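Side-chain contacts in tail spike protein gp49 (Pseudomonas phage LKA1, PDB 4RU4), which probably cleaves the O-specific polysaccharide on the surface of Pseudomonas as a lyase, degrading the host envelope during entry of the phage: residues F170-A175 with T182-L187; T139-A144 with I198-S203; F248-D253 with G298-V303; P153-F158 with S164-E169. One frame throughout, in Å; residues are numbered along the deposited sequence.

Contact 1 of 4, residues F170-A175 with T182-L187; sequences FCEVRA and TIRSAL. With EDO (1,2-ethanediol), chain H.
A beta hairpin of the Ig-like domain, strand 168-177 returning as strand 180-183, carries this contact, and a classic beta bulge breaks its register: Arg174 and Ala175 both face Thr182. Arg174 N gives Thr182 O a short bond of 2.7 Å, while Ala175 N reaches the same oxygen only weakly; Thr182 N returns a bond of 2.9 Å to Ala175 O. The Arg174 side chain sets out toward the returning strand. Bent at chi3 (85°), it lays one face of its guanidinium over Thr182 CB, 3.3 Å from Arg174 NH2, and NH1 makes a weak bond to Ile183 O. Its NE is held by Asp321 of the second subunit.

Past the strand end, Arg184 N still bonds Glu172 O at 2.9 Å. The extended Arg184 side chain crosses that of Glu172 at a slant and brings one guanidinium face over Val173 O. At the edge of that guanidinium, Arg184 NH1 meets Glu172 OE2 at 2.8 Å, on the anti side of the carboxylate, whose plane is turned 65° from the guanidinium. NH2 is tied through a water to Arg174 O. Farther along, Cys171 SG touches Leu187 CD2 at 3.5 Å.

Glu172 OE2 also accepts from an ethanediol, probably from the crystallisation liquor; OE1 bonds Tyr252 OH of its own chain and makes a salt bridge with Lys287 of the second subunit. With Arg184 also making a cation-pi contact to Tyr289 of that subunit, the hairpin's charges serve both its own strands and the trimer interface, and the surrounding cations would be expected to keep Glu172 ionised.

Contact 2 of 4, residues T139-A144 with I198-S203; sequences TPNLVA and IYKVVS
A lone lysine spans this contact: Lys200 stretches from its strand to a backbone carbonyl at a turn whose nearest CA, that of Leu142, is still 8.0 Å from the CA of Lys200. The whole side chain is extended, CG lying opposite the backbone N (chi1 -172°), and this reach carries the ammonium to Asn141 O. The bond from Lys200 NZ to Asn141 O is 2.9 Å long; the donor stands 28° out of the carbonyl plane. Asn141 is the centre of an inverse gamma turn, closed by a weak bond from Leu142 N to Pro140 O.

The lysine belongs to strand 197-202 of the Ig-like domain, which is flanked by strands 113-120 and 147-151, whereas 139-144 is part of the loop leading into strand 147-151. Between strand and loop the aliphatic part of Lys200 packs on Leu142: the two side chains run antiparallel alongside one another, with Leu142 CD2 3.9 Å from Lys200 CD. Leu142 also touches Phe148 of strand 147-151. The Asn141 side chain passes the lysine at a slant near its end, Asn141 ND2 lying 3.6 Å from Lys200 NZ. Asp146 OD2 lies at the range of a long, weak ion pair with the ammonium; this same carboxylate oxygen is also bonded by Val143 N, within the loop.

Contact 3 of 4, residues F248-D253 with G298-V303; sequences FARCYD and GGDAEV. With EDO (1,2-ethanediol), chain U.
Strand 247-249 ends at Arg250, whose backbone is left-handed (phi/psi 53°/43°); the far end of its side chain reaches the irregular loop that follows strand 296-298. The Arg250 chain, bent at chi3, brings its guanidinium end-on to Asp300, each outer nitrogen taking one oxygen. Arg250 NH1 meets Asp300 OD1 at 2.8 Å and Arg250 NH2 meets Asp300 OD2 at 2.9 Å. Both bonds are nearly straight and use the syn lone pairs of the carboxylate, whose plane lies only 22° from that of the guanidinium.

The aspartate is itself braced by its own loop. Its CG sits between the backbone N and the carbonyl carbon, and Asp300 OD1 takes a second bond of 3.0 Å from Glu302 N, which arrives well above the carboxylate plane: an Asx turn. Glu302 CB lies over one face of the guanidinium, and from there the extended glutamate returns its carboxylate to Arg250: Glu302 OE1 makes a longer salt bridge with Arg250 NH2, 3.3 Å. Val303 O rests against Arg250 CD, also at 3.3 Å.

Arg250 NH2 has yet another anionic partner in Glu226 of strand 221-226, which lies beside strand 247-249. Because Glu226 OE2 and Glu302 OE1 are close to each other, the guanidinium probably screens like charges as well as binding Asp300. The salt-bridge network thus ties strand 221-226, the end of strand 247-249 and the loop after strand 296-298 together. Strands 221-226, 247-249, 274-276 and 296-298 run parallel, stacked as in the coils of the pectin lyase-like beta-helix.

Contact 4 of 4, residues P153-F158 with S164-E169; sequences PTDSSF and SYRAGE
Arg166 NH2 meets Asp155 OD1 at 2.8 Å across a loop of the Ig-like domain that holds a type II beta turn, Thr154 to Ser157. Arg166 NE bonds Asp155 OD1 at 3.2 Å, completing a side-on grip in which both nitrogens share one acceptor. The two side chains run side by side, their carboxylate and guanidinium planes 26° apart; NE comes to the anti lone pair, NH2 nearly end-on to the C-O bond.

Closer to the backbone, Ala167 N donates to Ser157 OG at 2.8 Å, and Phe158 N to Tyr165 O at 2.9 Å. Tyr165 is the centre of an inverse gamma turn, and its OH bonds Glu376 in the beta-helix. Phe158 CB packs against Arg166 O at 3.5 Å.

Farther out, Arg166 NH1 is held by Ala301 O, which ties this loop to residues 298-303. Within the turn, the Ser157 hydroxyl is positioned by its own loop: with OG lodged between the backbone N and the carbonyl carbon (chi1 49°), Ser157 OG donates to Thr154 O at 2.8 Å, in the carbonyl plane, while Ser157 N bonds that same oxygen at 3.2 Å.

In the fold
Along the chain contact 4 closes first, contact 1 follows, and both fall between the two segments of contact 2; contact 3 comes last. The first three named lie in the Ig-like range, contact 3 in the pectin lyase-like range. Contacts 1 and 4 share strand 168-177, their centres about 20 Å apart. Centre to centre, contact 3 lies about 12 Å from contact 4 and about 19 Å from contact 1, and it touches both. Tyr199 and Val303 join contacts 2 and 3. The inserted Ig-like domain is thereby attached to the beta-helix at several points, while contacts 1, 2 and 3 also touch the second subunit, contact 1 with the most charged partners there.

Contact 1 of 4, residues F170-A175 with T182-L187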
loop_
_atom_site.group_PDB
_atom_site.type_symbol
_atom_site.label_atom_id
_atom_site.label_comp_id
_atom_site.label_asym_id
_atom_site.label_seq_id
_atom_site.Cartn_x
_atom_site.Cartn_y
_atom_site.Cartn_z
ATOM N N PHE B 170 15.731 15.961 13.939
ATOM C CA PHE B 170 14.858 17.138 13.939
ATOM C C PHE B 170 13.702 17.017 14.930
ATOM O O PHE B 170 13.001 15.990 14.953
ATOM C CB PHE B 170 14.218 17.332 12.569
ATOM C CG PHE B 170 15.162 17.837 11.509
ATOM C CD1 PHE B 170 16.198 17.026 11.037
ATOM C CD2 PHE B 170 14.994 19.104 10.962
ATOM C CE1 PHE B 170 17.041 17.459 10.025
ATOM C CE2 PHE B 170 15.847 19.564 9.935
ATOM C CZ PHE B 170 16.872 18.736 9.469
ATOM N N CYS B 171 13.476 18.078 15.702
ATOM C CA CYS B 171 12.402 18.096 16.696
ATOM C C CYS B 171 11.449 19.251 16.410
ATOM O O CYS B 171 11.871 20.309 15.951
ATOM C CB CYS B 171 12.948 18.276 18.109
ATOM S SG CYS B 171 14.102 17.030 18.650
ATOM N N GLU B 172 10.166 19.031 16.661
ATOM C CA GLU B 172 9.147 20.044 16.380
ATOM C C GLU B 172 8.521 20.448 17.723
ATOM O O GLU B 172 8.007 19.598 18.453
ATOM C CB GLU B 172 8.106 19.489 15.404
ATOM C CG GLU B 172 7.096 20.525 14.910
ATOM C CD GLU B 172 6.087 19.960 13.900
ATOM O OE1 GLU B 172 6.397 18.979 13.150
ATOM O OE2 GLU B 172 4.966 20.519 13.867
ATOM N N VAL B 173 8.598 21.731 18.054
ATOM C CA VAL B 173 8.198 22.204 19.390
ATOM C C VAL B 173 6.689 22.065 19.649
ATOM O O VAL B 173 5.855 22.488 18.833
ATOM C CB VAL B 173 8.702 23.678 19.643
ATOM C CG1 VAL B 173 8.245 24.208 21.021
ATOM C CG2 VAL B 173 10.240 23.747 19.546
ATOM N N ARG B 174 6.346 21.457 20.786
ATOM C CA ARG B 174 4.972 21.396 21.231
ATOM C C ARG B 174 4.621 22.576 22.128
ATOM O O ARG B 174 3.607 23.240 21.916
ATOM C CB ARG B 174 4.709 20.106 22.015
ATOM C CG ARG B 174 3.238 19.903 22.294
ATOM C CD ARG B 174 2.978 18.535 22.907
ATOM N NE ARG B 174 3.168 18.530 24.345
ATOM C CZ ARG B 174 3.949 17.680 25.007
ATOM N NH1 ARG B 174 4.663 16.742 24.364
ATOM N NH2 ARG B 174 4.019 17.776 26.331
ATOM N N ALA B 175 5.429 22.801 23.162
ATOM C CA ALA B 175 5.197 23.924 24.065
ATOM C C ALA B 175 6.498 24.265 24.771
ATOM O O ALA B 175 7.436 23.478 24.777
ATOM C CB ALA B 175 4.102 23.600 25.085
ATOM N N THR B 182 8.813 20.955 25.313
ATOM C CA THR B 182 8.244 19.660 24.987
ATOM C C THR B 182 8.118 19.572 23.464
ATOM O O THR B 182 8.027 20.588 22.781
ATOM C CB THR B 182 6.872 19.405 25.686
ATOM O OG1 THR B 182 5.958 20.483 25.412
ATOM C CG2 THR B 182 7.047 19.258 27.224
ATOM N N ILE B 183 8.118 18.359 22.929
ATOM C CA ILE B 183 8.170 18.205 21.476
ATOM C C ILE B 183 7.044 17.302 21.007
ATOM O O ILE B 183 6.432 16.575 21.820
ATOM C CB ILE B 183 9.539 17.655 21.023
ATOM C CG1 ILE B 183 9.787 16.252 21.617
ATOM C CG2 ILE B 183 10.650 18.652 21.398
ATOM C CD1 ILE B 183 11.201 15.714 21.412
ATOM N N ARG B 184 6.757 17.358 19.710
ATOM C CA ARG B 184 5.567 16.710 19.180
ATOM C C ARG B 184 5.679 15.202 18.860
ATOM O O ARG B 184 4.657 14.535 18.740
ATOM C CB ARG B 184 5.035 17.496 17.972
ATOM C CG ARG B 184 4.550 18.893 18.352
ATOM C CD ARG B 184 4.114 19.726 17.146
ATOM N NE ARG B 184 3.339 20.870 17.643
ATOM C CZ ARG B 184 2.977 21.899 16.886
ATOM N NH1 ARG B 184 3.325 21.916 15.620
ATOM N NH2 ARG B 184 2.264 22.897 17.385
ATOM N N SER B 185 6.891 14.670 18.712
ATOM C CA SER B 185 7.047 13.217 18.583
ATOM C C SER B 185 8.271 12.730 19.352
ATOM O O SER B 185 9.207 13.482 19.573
ATOM C CB SER B 185 7.089 12.755 17.112
ATOM O OG SER B 185 7.979 13.555 16.339
ATOM N N ALA B 186 8.257 11.467 19.752
ATOM C CA ALA B 186 9.329 10.910 20.602
ATOM C C ALA B 186 10.692 10.885 19.893
ATOM O O ALA B 186 10.787 10.602 18.700
ATOM C CB ALA B 186 8.936 9.516 21.058
ATOM N N LEU B 187 11.751 11.193 20.639
ATOM C CA LEU B 187 13.109 11.103 20.102
ATOM C C LEU B 187 13.442 9.688 19.630
ATOM O O LEU B 187 13.130 8.715 20.320
ATOM C CB LEU B 187 14.130 11.526 21.163
ATOM C CG LEU B 187 14.180 13.003 21.603
ATOM C CD1 LEU B 187 15.223 13.149 22.692
ATOM C CD2 LEU B 187 14.492 13.990 20.434
HETATM C C1 EDO H . 2.193 20.204 12.016
HETATM O O1 EDO H . 3.163 19.168 12.208
HETATM C C2 EDO H . 1.873 20.347 10.537
HETATM O O2 EDO H . 3.034 20.909 9.894
HETATM O O HOH W 1 9.201 16.471 17.371
HETATM O O HOH W 2 1.751 22.263 20.114
HETATM O O HOH W 3 3.949 20.850 27.452
#

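Contact 2 of 4, residues T139-A144 with I198-S203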
loop_
_atom_site.group_PDB
_atom_site.type_symbol
_atom_site.label_atom_id
_atom_site.label_comp_id
_atom_site.label_asym_id
_atom_site.label_seq_id
_atom_site.Cartn_x
_atom_site.Cartn_y
_atom_site.Cartn_z
ATOM N N THR B 139 17.126 30.304 28.654
ATOM C CA THR B 139 15.887 30.567 27.894
ATOM C C THR B 139 16.026 30.384 26.375
ATOM O O THR B 139 16.789 31.111 25.751
ATOM C CB THR B 139 15.421 32.034 28.102
ATOM O OG1 THR B 139 15.219 32.284 29.493
ATOM C CG2 THR B 139 14.124 32.294 27.343
ATOM N N PRO B 140 15.287 29.422 25.773
ATOM C CA PRO B 140 15.417 29.216 24.325
ATOM C C PRO B 140 14.470 30.081 23.513
ATOM O O PRO B 140 13.319 30.266 23.913
ATOM C CB PRO B 140 15.027 27.745 24.149
ATOM C CG PRO B 140 14.050 27.491 25.252
ATOM C CD PRO B 140 14.521 28.340 26.416
ATOM N N ASN B 141 14.937 30.584 22.370
ATOM C CA ASN B 141 14.077 31.385 21.507
ATOM C C ASN B 141 13.221 30.480 20.611
ATOM O O ASN B 141 13.442 30.398 19.393
ATOM C CB ASN B 141 14.892 32.376 20.666
ATOM C CG ASN B 141 14.008 33.302 19.854
ATOM O OD1 ASN B 141 12.924 33.661 20.289
ATOM N ND2 ASN B 141 14.447 33.652 18.643
ATOM N N LEU B 142 12.251 29.806 21.237
ATOM C CA LEU B 142 11.392 28.826 20.564
ATOM C C LEU B 142 9.928 29.020 20.962
ATOM O O LEU B 142 9.646 29.358 22.110
ATOM C CB LEU B 142 11.831 27.407 20.945
ATOM C CG LEU B 142 13.213 26.966 20.463
ATOM C CD1 LEU B 142 13.581 25.635 21.089
ATOM C CD2 LEU B 142 13.207 26.849 18.930
ATOM N N VAL B 143 9.014 28.825 20.011
ATOM C CA VAL B 143 7.579 28.721 20.296
ATOM C C VAL B 143 7.005 27.481 19.610
ATOM O O VAL B 143 7.682 26.851 18.774
ATOM C CB VAL B 143 6.769 29.967 19.821
ATOM C CG1 VAL B 143 7.182 31.211 20.587
ATOM C CG2 VAL B 143 6.905 30.185 18.305
ATOM N N ALA B 144 5.766 27.131 19.963
ATOM C CA ALA B 144 5.109 25.958 19.395
ATOM C C ALA B 144 5.164 26.001 17.868
ATOM O O ALA B 144 4.942 27.058 17.263
ATOM C CB ALA B 144 3.668 25.879 19.881
ATOM N N ILE B 198 22.725 22.394 19.592
ATOM C CA ILE B 198 21.326 22.511 19.194
ATOM C C ILE B 198 21.177 23.768 18.326
ATOM O O ILE B 198 21.785 24.805 18.608
ATOM C CB ILE B 198 20.379 22.627 20.438
ATOM C CG1 ILE B 198 20.861 21.736 21.591
ATOM C CG2 ILE B 198 18.896 22.319 20.063
ATOM C CD1 ILE B 198 21.029 20.206 21.206
ATOM N N TYR B 199 20.361 23.671 17.279
ATOM C CA TYR B 199 20.207 24.730 16.297
ATOM C C TYR B 199 18.763 24.847 15.904
ATOM O O TYR B 199 18.133 23.839 15.556
ATOM C CB TYR B 199 20.967 24.355 15.018
ATOM C CG TYR B 199 22.459 24.264 15.221
ATOM C CD1 TYR B 199 23.249 25.412 15.178
ATOM C CD2 TYR B 199 23.074 23.043 15.462
ATOM C CE1 TYR B 199 24.611 25.347 15.358
ATOM C CE2 TYR B 199 24.450 22.963 15.648
ATOM C CZ TYR B 199 25.211 24.123 15.596
ATOM O OH TYR B 199 26.570 24.058 15.768
ATOM N N LYS B 200 18.269 26.081 15.888
ATOM C CA LYS B 200 16.948 26.389 15.389
ATOM C C LYS B 200 17.014 26.441 13.871
ATOM O O LYS B 200 17.969 26.990 13.295
ATOM C CB LYS B 200 16.500 27.766 15.900
ATOM C CG LYS B 200 15.033 28.091 15.589
ATOM C CD LYS B 200 14.628 29.391 16.300
ATOM C CE LYS B 200 13.229 29.853 15.918
ATOM N NZ LYS B 200 12.880 31.141 16.632
ATOM N N VAL B 201 15.998 25.902 13.205
ATOM C CA VAL B 201 15.977 26.014 11.753
ATOM C C VAL B 201 15.148 27.228 11.374
ATOM O O VAL B 201 13.937 27.256 11.592
ATOM C CB VAL B 201 15.444 24.738 11.079
ATOM C CG1 VAL B 201 15.482 24.891 9.572
ATOM C CG2 VAL B 201 16.273 23.549 11.519
ATOM N N VAL B 202 15.816 28.242 10.824
ATOM C CA VAL B 202 15.179 29.523 10.550
ATOM C C VAL B 202 15.135 29.659 9.043
ATOM O O VAL B 202 16.178 29.651 8.372
ATOM C CB VAL B 202 15.988 30.685 11.199
ATOM C CG1 VAL B 202 15.371 32.043 10.908
ATOM C CG2 VAL B 202 16.067 30.475 12.700
ATOM N N SER B 203 13.924 29.737 8.503
ATOM C CA SER B 203 13.738 29.807 7.065
ATOM C C SER B 203 12.349 30.353 6.765
ATOM O O SER B 203 11.485 30.380 7.630
ATOM C CB SER B 203 13.864 28.402 6.465
ATOM O OG SER B 203 12.880 27.540 7.017
#

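Contact 3 of 4, residues F248-D253 with G298-V303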
loop_
_atom_site.group_PDB
_atom_site.type_symbol
_atom_site.label_atom_id
_atom_site.label_comp_id
_atom_site.label_asym_id
_atom_site.label_seq_id
_atom_site.Cartn_x
_atom_site.Cartn_y
_atom_site.Cartn_z
ATOM N N PHE B 248 17.790 18.064 -1.566
ATOM C CA PHE B 248 17.314 18.632 -0.321
ATOM C C PHE B 248 18.361 18.328 0.760
ATOM O O PHE B 248 18.705 17.160 0.982
ATOM C CB PHE B 248 15.974 18.011 0.105
ATOM C CG PHE B 248 14.810 18.359 -0.801
ATOM C CD1 PHE B 248 14.264 19.623 -0.797
ATOM C CD2 PHE B 248 14.238 17.390 -1.606
ATOM C CE1 PHE B 248 13.178 19.954 -1.623
ATOM C CE2 PHE B 248 13.135 17.689 -2.436
ATOM C CZ PHE B 248 12.599 18.971 -2.431
ATOM N N ALA B 249 18.858 19.370 1.431
ATOM C CA ALA B 249 19.898 19.189 2.452
ATOM C C ALA B 249 19.377 19.765 3.764
ATOM O O ALA B 249 18.996 20.936 3.808
ATOM C CB ALA B 249 21.196 19.890 2.041
ATOM N N ARG B 250 19.379 18.961 4.822
ATOM C CA ARG B 250 18.959 19.450 6.130
ATOM C C ARG B 250 17.584 20.116 6.102
ATOM O O ARG B 250 17.395 21.172 6.709
ATOM C CB ARG B 250 19.999 20.439 6.702
ATOM C CG ARG B 250 21.157 19.757 7.426
ATOM C CD ARG B 250 22.276 20.750 7.721
ATOM N NE ARG B 250 22.938 21.164 6.486
ATOM C CZ ARG B 250 23.854 20.432 5.866
ATOM N NH1 ARG B 250 24.208 19.251 6.374
ATOM N NH2 ARG B 250 24.401 20.853 4.735
ATOM N N CYS B 251 16.632 19.507 5.392
ATOM C CA CYS B 251 15.281 20.035 5.353
ATOM C C CYS B 251 14.370 19.184 6.210
ATOM O O CYS B 251 14.538 17.970 6.295
ATOM C CB CYS B 251 14.713 20.053 3.926
ATOM S SG CYS B 251 15.547 21.249 2.851
ATOM N N TYR B 252 13.378 19.830 6.786
ATOM C CA TYR B 252 12.343 19.162 7.575
ATOM C C TYR B 252 11.092 19.171 6.724
ATOM O O TYR B 252 10.670 20.249 6.285
ATOM C CB TYR B 252 12.081 19.960 8.844
ATOM C CG TYR B 252 11.148 19.276 9.827
ATOM C CD1 TYR B 252 11.518 18.087 10.443
ATOM C CD2 TYR B 252 9.900 19.826 10.131
ATOM C CE1 TYR B 252 10.666 17.457 11.357
ATOM C CE2 TYR B 252 9.050 19.219 11.043
ATOM C CZ TYR B 252 9.441 18.029 11.659
ATOM O OH TYR B 252 8.587 17.412 12.561
ATOM N N ASP B 253 10.530 17.990 6.453
ATOM C CA ASP B 253 9.281 17.872 5.690
ATOM C C ASP B 253 9.411 18.442 4.263
ATOM O O ASP B 253 8.502 19.116 3.759
ATOM C CB ASP B 253 8.109 18.537 6.448
ATOM C CG ASP B 253 6.775 18.444 5.686
ATOM O OD1 ASP B 253 6.499 17.366 5.139
ATOM O OD2 ASP B 253 6.020 19.454 5.617
ATOM N N GLY B 298 21.225 10.464 2.046
ATOM C CA GLY B 298 22.587 10.399 2.547
ATOM C C GLY B 298 22.839 11.683 3.275
ATOM O O GLY B 298 22.157 11.963 4.257
ATOM N N GLY B 299 23.768 12.483 2.762
ATOM C CA GLY B 299 24.057 13.776 3.359
ATOM C C GLY B 299 25.511 14.183 3.155
ATOM O O GLY B 299 26.219 13.627 2.303
ATOM N N ASP B 300 25.962 15.172 3.927
ATOM C CA ASP B 300 27.342 15.639 3.793
ATOM C C ASP B 300 27.974 15.612 5.162
ATOM O O ASP B 300 27.486 14.920 6.049
ATOM C CB ASP B 300 27.399 17.046 3.188
ATOM C CG ASP B 300 26.501 18.038 3.910
ATOM O OD1 ASP B 300 26.325 17.918 5.146
ATOM O OD2 ASP B 300 25.959 18.948 3.233
ATOM N N ALA B 301 29.043 16.381 5.341
ATOM C CA ALA B 301 29.749 16.432 6.621
ATOM C C ALA B 301 29.656 17.806 7.281
ATOM O O ALA B 301 30.448 18.138 8.175
ATOM C CB ALA B 301 31.215 16.045 6.422
ATOM N N GLU B 302 28.698 18.608 6.839
ATOM C CA GLU B 302 28.536 19.949 7.387
ATOM C C GLU B 302 27.791 19.919 8.724
ATOM O O GLU B 302 27.173 18.912 9.082
ATOM C CB GLU B 302 27.818 20.836 6.367
ATOM C CG GLU B 302 28.666 20.968 5.111
ATOM C CD GLU B 302 28.044 21.810 4.040
ATOM O OE1 GLU B 302 27.159 22.631 4.358
ATOM O OE2 GLU B 302 28.446 21.648 2.869
ATOM N N VAL B 303 27.850 21.027 9.450
ATOM C CA VAL B 303 27.099 21.159 10.701
ATOM C C VAL B 303 25.628 20.770 10.469
ATOM O O VAL B 303 24.992 21.209 9.508
ATOM C CB VAL B 303 27.181 22.587 11.267
ATOM C CG1 VAL B 303 26.173 22.782 12.440
ATOM C CG2 VAL B 303 28.633 22.923 11.690
HETATM C C1 EDO U . 26.012 10.234 1.776
HETATM O O1 EDO U . 27.349 9.905 2.156
HETATM C C2 EDO U . 26.057 10.993 0.456
HETATM O O2 EDO U . 24.741 11.199 -0.040
#

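Contact 4 of 4, residues P153-F158 with S164-E169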
loop_
_atom_site.group_PDB
_atom_site.type_symbol
_atom_site.label_atom_id
_atom_site.label_comp_id
_atom_site.label_asym_id
_atom_site.label_seq_id
_atom_site.Cartn_x
_atom_site.Cartn_y
_atom_site.Cartn_z
ATOM N N PRO B 153 28.470 16.573 16.784
ATOM C CA PRO B 153 29.563 16.754 15.824
ATOM C C PRO B 153 30.556 15.599 15.833
ATOM O O PRO B 153 31.444 15.599 14.981
ATOM C CB PRO B 153 30.289 18.025 16.320
ATOM C CG PRO B 153 29.450 18.584 17.431
ATOM C CD PRO B 153 28.585 17.467 17.947
ATOM N N THR B 154 30.446 14.652 16.764
ATOM C CA THR B 154 31.421 13.556 16.799
ATOM C C THR B 154 31.281 12.652 15.577
ATOM O O THR B 154 30.176 12.200 15.264
ATOM C CB THR B 154 31.263 12.719 18.063
ATOM O OG1 THR B 154 31.567 13.537 19.191
ATOM C CG2 THR B 154 32.191 11.500 18.049
ATOM N N ASP B 155 32.385 12.419 14.869
ATOM C CA ASP B 155 32.356 11.531 13.710
ATOM C C ASP B 155 31.738 10.173 14.030
ATOM O O ASP B 155 32.028 9.576 15.065
ATOM C CB ASP B 155 33.756 11.285 13.143
ATOM C CG ASP B 155 34.373 12.531 12.528
ATOM O OD1 ASP B 155 33.658 13.533 12.329
ATOM O OD2 ASP B 155 35.588 12.497 12.249
ATOM N N SER B 156 30.908 9.687 13.110
ATOM C CA SER B 156 30.299 8.363 13.217
ATOM C C SER B 156 29.464 8.177 14.466
ATOM O O SER B 156 29.234 7.040 14.904
ATOM C CB SER B 156 31.357 7.249 13.135
ATOM O OG SER B 156 31.832 7.138 11.807
ATOM N N SER B 157 28.970 9.275 15.019
ATOM C CA SER B 157 28.145 9.177 16.213
ATOM C C SER B 157 26.797 8.432 15.972
ATOM O O SER B 157 26.215 7.901 16.917
ATOM C CB SER B 157 27.971 10.533 16.904
ATOM O OG SER B 157 27.584 11.570 16.007
ATOM N N PHE B 158 26.324 8.353 14.727
ATOM C CA PHE B 158 25.175 7.474 14.450
ATOM C C PHE B 158 25.624 6.058 13.964
ATOM O O PHE B 158 25.143 5.021 14.443
ATOM C CB PHE B 158 24.236 8.105 13.405
ATOM C CG PHE B 158 23.109 7.176 12.950
ATOM C CD1 PHE B 158 21.994 6.970 13.753
ATOM C CD2 PHE B 158 23.179 6.518 11.730
ATOM C CE1 PHE B 158 20.945 6.098 13.338
ATOM C CE2 PHE B 158 22.158 5.648 11.314
ATOM C CZ PHE B 158 21.041 5.451 12.117
ATOM N N SER B 164 30.883 10.645 8.218
ATOM C CA SER B 164 29.846 11.665 8.136
ATOM C C SER B 164 28.492 11.196 8.690
ATOM O O SER B 164 27.528 11.961 8.713
ATOM C CB SER B 164 29.671 12.110 6.680
ATOM O OG SER B 164 29.222 11.003 5.892
ATOM N N TYR B 165 28.405 9.935 9.110
ATOM C CA TYR B 165 27.135 9.437 9.652
ATOM C C TYR B 165 27.015 9.837 11.122
ATOM O O TYR B 165 27.177 9.018 12.029
ATOM C CB TYR B 165 27.006 7.911 9.481
ATOM C CG TYR B 165 26.892 7.443 8.039
ATOM C CD1 TYR B 165 26.661 8.339 6.996
ATOM C CD2 TYR B 165 26.991 6.085 7.730
ATOM C CE1 TYR B 165 26.551 7.898 5.673
ATOM C CE2 TYR B 165 26.862 5.638 6.434
ATOM C CZ TYR B 165 26.659 6.537 5.412
ATOM O OH TYR B 165 26.544 6.040 4.134
ATOM N N ARG B 166 26.741 11.116 11.343
ATOM C CA ARG B 166 26.694 11.678 12.674
ATOM C C ARG B 166 25.277 11.593 13.259
ATOM O O ARG B 166 24.294 11.529 12.518
ATOM C CB ARG B 166 27.185 13.128 12.631
ATOM C CG ARG B 166 28.651 13.238 12.150
ATOM C CD ARG B 166 29.298 14.575 12.550
ATOM N NE ARG B 166 30.670 14.622 12.048
ATOM C CZ ARG B 166 31.067 15.400 11.041
ATOM N NH1 ARG B 166 30.206 16.240 10.472
ATOM N NH2 ARG B 166 32.329 15.366 10.625
ATOM N N ALA B 167 25.196 11.617 14.583
ATOM C CA ALA B 167 23.942 11.462 15.314
ATOM C C ALA B 167 23.209 12.783 15.448
ATOM O O ALA B 167 23.808 13.851 15.376
ATOM C CB ALA B 167 24.206 10.874 16.720
ATOM N N GLY B 168 21.902 12.695 15.661
ATOM C CA GLY B 168 21.080 13.856 15.977
ATOM C C GLY B 168 19.722 13.645 15.325
ATOM O O GLY B 168 19.462 12.571 14.786
ATOM N N GLU B 169 18.848 14.646 15.364
ATOM C CA GLU B 169 17.556 14.537 14.669
ATOM C C GLU B 169 16.824 15.871 14.697
ATOM O O GLU B 169 17.243 16.791 15.406
ATOM C CB GLU B 169 16.660 13.456 15.332
ATOM C CG GLU B 169 16.413 13.626 16.812
ATOM C CD GLU B 169 15.839 12.346 17.443
ATOM O OE1 GLU B 169 14.608 12.103 17.316
ATOM O OE2 GLU B 169 16.633 11.564 18.025
#